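Local coordinates for protein guanine nucleotide exchange factor p115rhogef (Homo sapiens, PDB 1IAP) that is a guanine nucleotide exchange factor for Rho whose N-terminal RGS-like domain probably engages G-protein alpha subunits, at residues 12-24 with 146-160. Numbering follows the deposited sequence.
Sequences KRRPAHLMALLQH and EARERHVAERLLMHL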
loop_
_atom_site.group_PDB
_atom_site.type_symbol
_atom_site.label_atom_id
_atom_site.label_comp_id
_atom_site.label_asym_id
_atom_site.label_seq_id
_atom_site.Cartn_x
_atom_site.Cartn_y
_atom_site.Cartn_z
ATOM N N LYS A 12 -4.058 5.397 -4.959
ATOM C CA LYS A 12 -2.617 5.290 -4.732
ATOM C C LYS A 12 -1.873 6.628 -4.754
ATOM O O LYS A 12 -0.776 6.730 -4.213
ATOM C CB LYS A 12 -1.985 4.338 -5.758
ATOM C CG LYS A 12 -1.900 4.919 -7.159
ATOM C CD LYS A 12 -1.192 3.990 -8.134
ATOM C CE LYS A 12 -0.938 4.710 -9.451
ATOM N NZ LYS A 12 -0.324 3.829 -10.478
ATOM N N ARG A 13 -2.482 7.642 -5.367
ATOM C CA ARG A 13 -1.886 8.971 -5.484
ATOM C C ARG A 13 -2.422 9.993 -4.482
ATOM O O ARG A 13 -1.911 11.109 -4.403
ATOM C CB ARG A 13 -2.108 9.510 -6.899
ATOM C CG ARG A 13 -1.740 8.527 -7.994
ATOM C CD ARG A 13 -2.082 9.057 -9.373
ATOM N NE ARG A 13 -1.805 8.068 -10.413
ATOM C CZ ARG A 13 -2.255 8.144 -11.662
ATOM N NH1 ARG A 13 -3.005 9.171 -12.039
ATOM N NH2 ARG A 13 -1.968 7.183 -12.531
ATOM N N ARG A 14 -3.454 9.619 -3.730
ATOM C CA ARG A 14 -4.073 10.517 -2.750
ATOM C C ARG A 14 -3.726 10.020 -1.347
ATOM O O ARG A 14 -4.426 9.181 -0.779
ATOM C CB ARG A 14 -5.585 10.528 -2.966
ATOM C CG ARG A 14 -5.990 10.593 -4.452
ATOM C CD ARG A 14 -6.295 12.005 -4.951
ATOM N NE ARG A 14 -5.184 12.946 -4.815
ATOM C CZ ARG A 14 -4.200 13.090 -5.700
ATOM N NH1 ARG A 14 -4.170 12.348 -6.799
ATOM N NH2 ARG A 14 -3.260 14.002 -5.499
ATOM N N PRO A 15 -2.664 10.587 -0.749
ATOM C CA PRO A 15 -2.171 10.225 0.584
ATOM C C PRO A 15 -3.163 10.181 1.739
ATOM O O PRO A 15 -3.147 9.229 2.517
ATOM C CB PRO A 15 -1.027 11.222 0.810
ATOM C CG PRO A 15 -1.444 12.412 0.008
ATOM C CD PRO A 15 -1.993 11.805 -1.248
ATOM N N ALA A 16 -4.025 11.188 1.855
ATOM C CA ALA A 16 -5.010 11.223 2.936
ATOM C C ALA A 16 -6.081 10.154 2.735
ATOM O O ALA A 16 -6.429 9.421 3.661
ATOM C CB ALA A 16 -5.650 12.599 3.026
ATOM N N HIS A 17 -6.595 10.072 1.513
ATOM C CA HIS A 17 -7.619 9.090 1.180
ATOM C C HIS A 17 -7.057 7.685 1.328
ATOM O O HIS A 17 -7.713 6.811 1.892
ATOM C CB HIS A 17 -8.165 9.357 -0.225
ATOM C CG HIS A 17 -8.783 10.715 -0.356
ATOM N ND1 HIS A 17 -10.143 10.908 -0.462
ATOM C CD2 HIS A 17 -8.232 11.951 -0.277
ATOM C CE1 HIS A 17 -10.404 12.203 -0.430
ATOM N NE2 HIS A 17 -9.261 12.857 -0.318
ATOM N N LEU A 18 -5.797 7.509 0.932
ATOM C CA LEU A 18 -5.128 6.220 1.048
ATOM C C LEU A 18 -4.948 5.818 2.518
ATOM O O LEU A 18 -5.160 4.659 2.870
ATOM C CB LEU A 18 -3.782 6.245 0.311
ATOM C CG LEU A 18 -3.050 4.908 0.215
ATOM C CD1 LEU A 18 -3.952 3.863 -0.450
ATOM C CD2 LEU A 18 -1.767 5.086 -0.581
ATOM N N MET A 19 -4.565 6.768 3.374
ATOM C CA MET A 19 -4.408 6.484 4.802
ATOM C C MET A 19 -5.717 5.984 5.430
ATOM O O MET A 19 -5.696 5.095 6.275
ATOM C CB MET A 19 -3.908 7.714 5.575
ATOM C CG MET A 19 -2.395 7.937 5.518
ATOM S SD MET A 19 -1.446 6.473 6.030
ATOM C CE MET A 19 -2.181 6.105 7.623
ATOM N N ALA A 20 -6.844 6.583 5.049
ATOM C CA ALA A 20 -8.142 6.173 5.584
ATOM C C ALA A 20 -8.419 4.734 5.153
ATOM O O ALA A 20 -8.827 3.898 5.961
ATOM C CB ALA A 20 -9.257 7.114 5.080
ATOM N N LEU A 21 -8.149 4.445 3.884
ATOM C CA LEU A 21 -8.351 3.109 3.334
ATOM C C LEU A 21 -7.448 2.112 4.055
ATOM O O LEU A 21 -7.890 1.027 4.427
ATOM C CB LEU A 21 -8.046 3.099 1.833
ATOM C CG LEU A 21 -8.011 1.742 1.126
ATOM C CD1 LEU A 21 -9.390 1.091 1.161
ATOM C CD2 LEU A 21 -7.542 1.927 -0.315
ATOM N N LEU A 22 -6.186 2.494 4.253
ATOM C CA LEU A 22 -5.217 1.645 4.926
ATOM C C LEU A 22 -5.661 1.306 6.339
ATOM O O LEU A 22 -5.576 0.152 6.751
ATOM C CB LEU A 22 -3.837 2.321 4.966
ATOM C CG LEU A 22 -2.690 1.884 4.042
ATOM C CD1 LEU A 22 -3.047 0.690 3.180
ATOM C CD2 LEU A 22 -2.246 3.048 3.191
ATOM N N GLN A 23 -6.118 2.309 7.089
ATOM C CA GLN A 23 -6.569 2.060 8.456
ATOM C C GLN A 23 -7.739 1.089 8.464
ATOM O O GLN A 23 -7.807 0.202 9.311
ATOM C CB GLN A 23 -6.958 3.353 9.173
ATOM C CG GLN A 23 -7.477 3.093 10.589
ATOM C CD GLN A 23 -7.659 4.349 11.402
ATOM O OE1 GLN A 23 -8.598 4.463 12.194
ATOM N NE2 GLN A 23 -6.746 5.294 11.234
ATOM N N HIS A 24 -8.647 1.256 7.509
ATOM C CA HIS A 24 -9.810 0.383 7.390
ATOM C C HIS A 24 -9.337 -1.055 7.152
ATOM O O HIS A 24 -9.630 -1.949 7.941
ATOM C CB HIS A 24 -10.694 0.849 6.227
ATOM C CG HIS A 24 -11.923 0.015 6.022
ATOM N ND1 HIS A 24 -12.986 0.026 6.899
ATOM C CD2 HIS A 24 -12.265 -0.839 5.029
ATOM C CE1 HIS A 24 -13.930 -0.785 6.455
ATOM N NE2 HIS A 24 -13.518 -1.321 5.321
ATOM N N GLU A 146 -2.125 19.530 -3.081
ATOM C CA GLU A 146 -1.342 18.339 -2.794
ATOM C C GLU A 146 -0.640 18.482 -1.455
ATOM O O GLU A 146 -0.540 17.515 -0.705
ATOM C CB GLU A 146 -0.326 18.074 -3.907
ATOM C CG GLU A 146 -0.959 17.596 -5.205
ATOM C CD GLU A 146 0.046 17.433 -6.331
ATOM O OE1 GLU A 146 1.164 17.987 -6.234
ATOM O OE2 GLU A 146 -0.291 16.755 -7.325
ATOM N N ALA A 147 -0.189 19.697 -1.138
ATOM C CA ALA A 147 0.487 19.955 0.134
ATOM C C ALA A 147 -0.479 19.729 1.301
ATOM O O ALA A 147 -0.093 19.181 2.333
ATOM C CB ALA A 147 1.054 21.370 0.174
ATOM N N ARG A 148 -1.730 20.161 1.132
ATOM C CA ARG A 148 -2.756 19.977 2.160
ATOM C C ARG A 148 -3.026 18.493 2.398
ATOM O O ARG A 148 -3.208 18.068 3.543
ATOM C CB ARG A 148 -4.066 20.678 1.769
ATOM C CG ARG A 148 -4.068 22.182 1.988
ATOM C CD ARG A 148 -5.439 22.776 1.688
ATOM N NE ARG A 148 -5.542 24.186 2.072
ATOM C CZ ARG A 148 -5.048 25.202 1.368
ATOM N NH1 ARG A 148 -4.402 24.979 0.231
ATOM N NH2 ARG A 148 -5.216 26.447 1.793
ATOM N N GLU A 149 -3.036 17.717 1.315
ATOM C CA GLU A 149 -3.271 16.277 1.393
ATOM C C GLU A 149 -2.176 15.614 2.221
ATOM O O GLU A 149 -2.467 14.819 3.111
ATOM C CB GLU A 149 -3.267 15.638 0.006
ATOM C CG GLU A 149 -4.382 16.036 -0.925
ATOM C CD GLU A 149 -4.355 15.209 -2.194
ATOM O OE1 GLU A 149 -3.476 15.446 -3.039
ATOM O OE2 GLU A 149 -5.196 14.300 -2.337
ATOM N N ARG A 150 -0.921 15.959 1.931
ATOM C CA ARG A 150 0.217 15.394 2.656
ATOM C C ARG A 150 0.180 15.754 4.140
ATOM O O ARG A 150 0.590 14.964 4.980
ATOM C CB ARG A 150 1.549 15.865 2.057
ATOM C CG ARG A 150 1.748 15.501 0.607
ATOM C CD ARG A 150 3.156 15.852 0.152
ATOM N NE ARG A 150 3.284 15.777 -1.299
ATOM C CZ ARG A 150 3.281 16.836 -2.104
ATOM N NH1 ARG A 150 3.165 18.056 -1.596
ATOM N NH2 ARG A 150 3.378 16.674 -3.418
ATOM N N HIS A 151 -0.303 16.952 4.458
ATOM C CA HIS A 151 -0.387 17.394 5.849
ATOM C C HIS A 151 -1.357 16.511 6.623
ATOM O O HIS A 151 -1.045 16.034 7.717
ATOM C CB HIS A 151 -0.845 18.857 5.925
ATOM C CG HIS A 151 -0.854 19.419 7.314
ATOM N ND1 HIS A 151 -2.011 19.583 8.044
ATOM C CD2 HIS A 151 0.154 19.861 8.104
ATOM C CE1 HIS A 151 -1.717 20.099 9.223
ATOM N NE2 HIS A 151 -0.410 20.278 9.286
ATOM N N VAL A 152 -2.536 16.303 6.042
ATOM C CA VAL A 152 -3.576 15.478 6.651
ATOM C C VAL A 152 -3.100 14.037 6.799
ATOM O O VAL A 152 -3.266 13.421 7.855
ATOM C CB VAL A 152 -4.871 15.523 5.795
ATOM C CG1 VAL A 152 -5.879 14.455 6.251
ATOM C CG2 VAL A 152 -5.489 16.909 5.881
ATOM N N ALA A 153 -2.514 13.498 5.735
ATOM C CA ALA A 153 -2.012 12.130 5.748
ATOM C C ALA A 153 -0.989 11.924 6.859
ATOM O O ALA A 153 -0.975 10.885 7.506
ATOM C CB ALA A 153 -1.402 11.776 4.396
ATOM N N GLU A 154 -0.137 12.920 7.085
ATOM C CA GLU A 154 0.871 12.824 8.138
ATOM C C GLU A 154 0.218 12.625 9.503
ATOM O O GLU A 154 0.627 11.761 10.285
ATOM C CB GLU A 154 1.760 14.069 8.144
ATOM C CG GLU A 154 2.716 14.116 6.965
ATOM C CD GLU A 154 3.442 15.441 6.804
ATOM O OE1 GLU A 154 3.311 16.327 7.679
ATOM O OE2 GLU A 154 4.152 15.589 5.784
ATOM N N ARG A 155 -0.833 13.391 9.767
ATOM C CA ARG A 155 -1.537 13.270 11.028
ATOM C C ARG A 155 -2.199 11.899 11.146
ATOM O O ARG A 155 -2.204 11.302 12.226
ATOM C CB ARG A 155 -2.588 14.377 11.178
ATOM C CG ARG A 155 -3.389 14.252 12.464
ATOM C CD ARG A 155 -4.264 15.461 12.722
ATOM N NE ARG A 155 -5.199 15.216 13.817
ATOM C CZ ARG A 155 -6.496 14.972 13.653
ATOM N NH1 ARG A 155 -7.017 14.941 12.434
ATOM N NH2 ARG A 155 -7.271 14.759 14.709
ATOM N N LEU A 156 -2.758 11.406 10.041
ATOM C CA LEU A 156 -3.418 10.104 10.059
ATOM C C LEU A 156 -2.388 9.001 10.271
ATOM O O LEU A 156 -2.654 8.043 10.980
ATOM C CB LEU A 156 -4.204 9.853 8.773
ATOM C CG LEU A 156 -5.188 10.921 8.277
ATOM C CD1 LEU A 156 -6.199 10.278 7.343
ATOM C CD2 LEU A 156 -5.891 11.602 9.431
ATOM N N LEU A 157 -1.203 9.159 9.680
ATOM C CA LEU A 157 -0.136 8.166 9.840
ATOM C C LEU A 157 0.336 8.128 11.294
ATOM O O LEU A 157 0.552 7.056 11.866
ATOM C CB LEU A 157 1.047 8.491 8.917
ATOM C CG LEU A 157 2.223 7.495 8.928
ATOM C CD1 LEU A 157 1.716 6.079 8.718
ATOM C CD2 LEU A 157 3.223 7.867 7.841
ATOM N N MET A 158 0.493 9.306 11.889
ATOM C CA MET A 158 0.930 9.402 13.274
ATOM C C MET A 158 -0.078 8.691 14.166
ATOM O O MET A 158 0.295 7.942 15.072
ATOM C CB MET A 158 1.065 10.870 13.686
ATOM C CG MET A 158 1.465 11.075 15.141
ATOM S SD MET A 158 1.633 12.818 15.569
ATOM C CE MET A 158 3.327 13.123 15.038
ATOM N N HIS A 159 -1.357 8.894 13.869
ATOM C CA HIS A 159 -2.424 8.276 14.636
ATOM C C HIS A 159 -2.436 6.755 14.496
ATOM O O HIS A 159 -2.659 6.045 15.476
ATOM C CB HIS A 159 -3.778 8.848 14.222
ATOM C CG HIS A 159 -4.891 8.497 15.157
ATOM N ND1 HIS A 159 -5.586 7.309 15.075
ATOM C CD2 HIS A 159 -5.436 9.182 16.188
ATOM C CE1 HIS A 159 -6.512 7.278 16.016
ATOM N NE2 HIS A 159 -6.442 8.403 16.706
ATOM N N LEU A 160 -2.185 6.257 13.288
ATOM C CA LEU A 160 -2.177 4.819 13.061
ATOM C C LEU A 160 -1.035 4.164 13.830
ATOM O O LEU A 160 -1.205 3.086 14.401
ATOM C CB LEU A 160 -2.078 4.506 11.565
ATOM C CG LEU A 160 -2.111 3.022 11.176
ATOM C CD1 LEU A 160 -3.263 2.298 11.876
ATOM C CD2 LEU A 160 -2.241 2.886 9.680
HETATM O O HOH W 1 -2.574 15.500 -8.131
#
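Arg14 and Glu149 form a side-on salt bridge: NE donates to OE2 at 2.8 Å and NH2 to OE1 at 2.9 Å, each oxygen using its syn lone pair. The guanidinium and carboxylate planes lie 5° apart and both bonds are nearly straight, fixing the carboxylate's rotation. Arginine suits this N-cap because its long chain, bent at chi2 and chi3 (59°), turns the guanidinium edge onto the carboxylate. A water that donates to Glu146 OE2 accepts a weak bond from Arg14 NH2. A leucine in place of Arg14 would probably leave the buried Glu149 carboxylate without its charge partner and free to turn.

Pro15, whose missing N-H costs no bond in a helix's first turn, lays CB against Ala153 CB (3.6 Å) and CG against Glu149 CB. Small residues bring the backbones together, Ala16 CA and Ala153 CA lying 4.2 Å apart. Flexible Met19 folds as a knob into the hole of Ala153, Leu156, Leu157 and Leu160, its CE reaching Leu160 CD2 at 3.8 Å. Segments 15-24 and 146-160 run side by side, 25° from parallel, in the all-helical RGS-like domain, with helix 171-187 packing on Met19 and Leu160, and helix 128-135 on Ala16 and Val152.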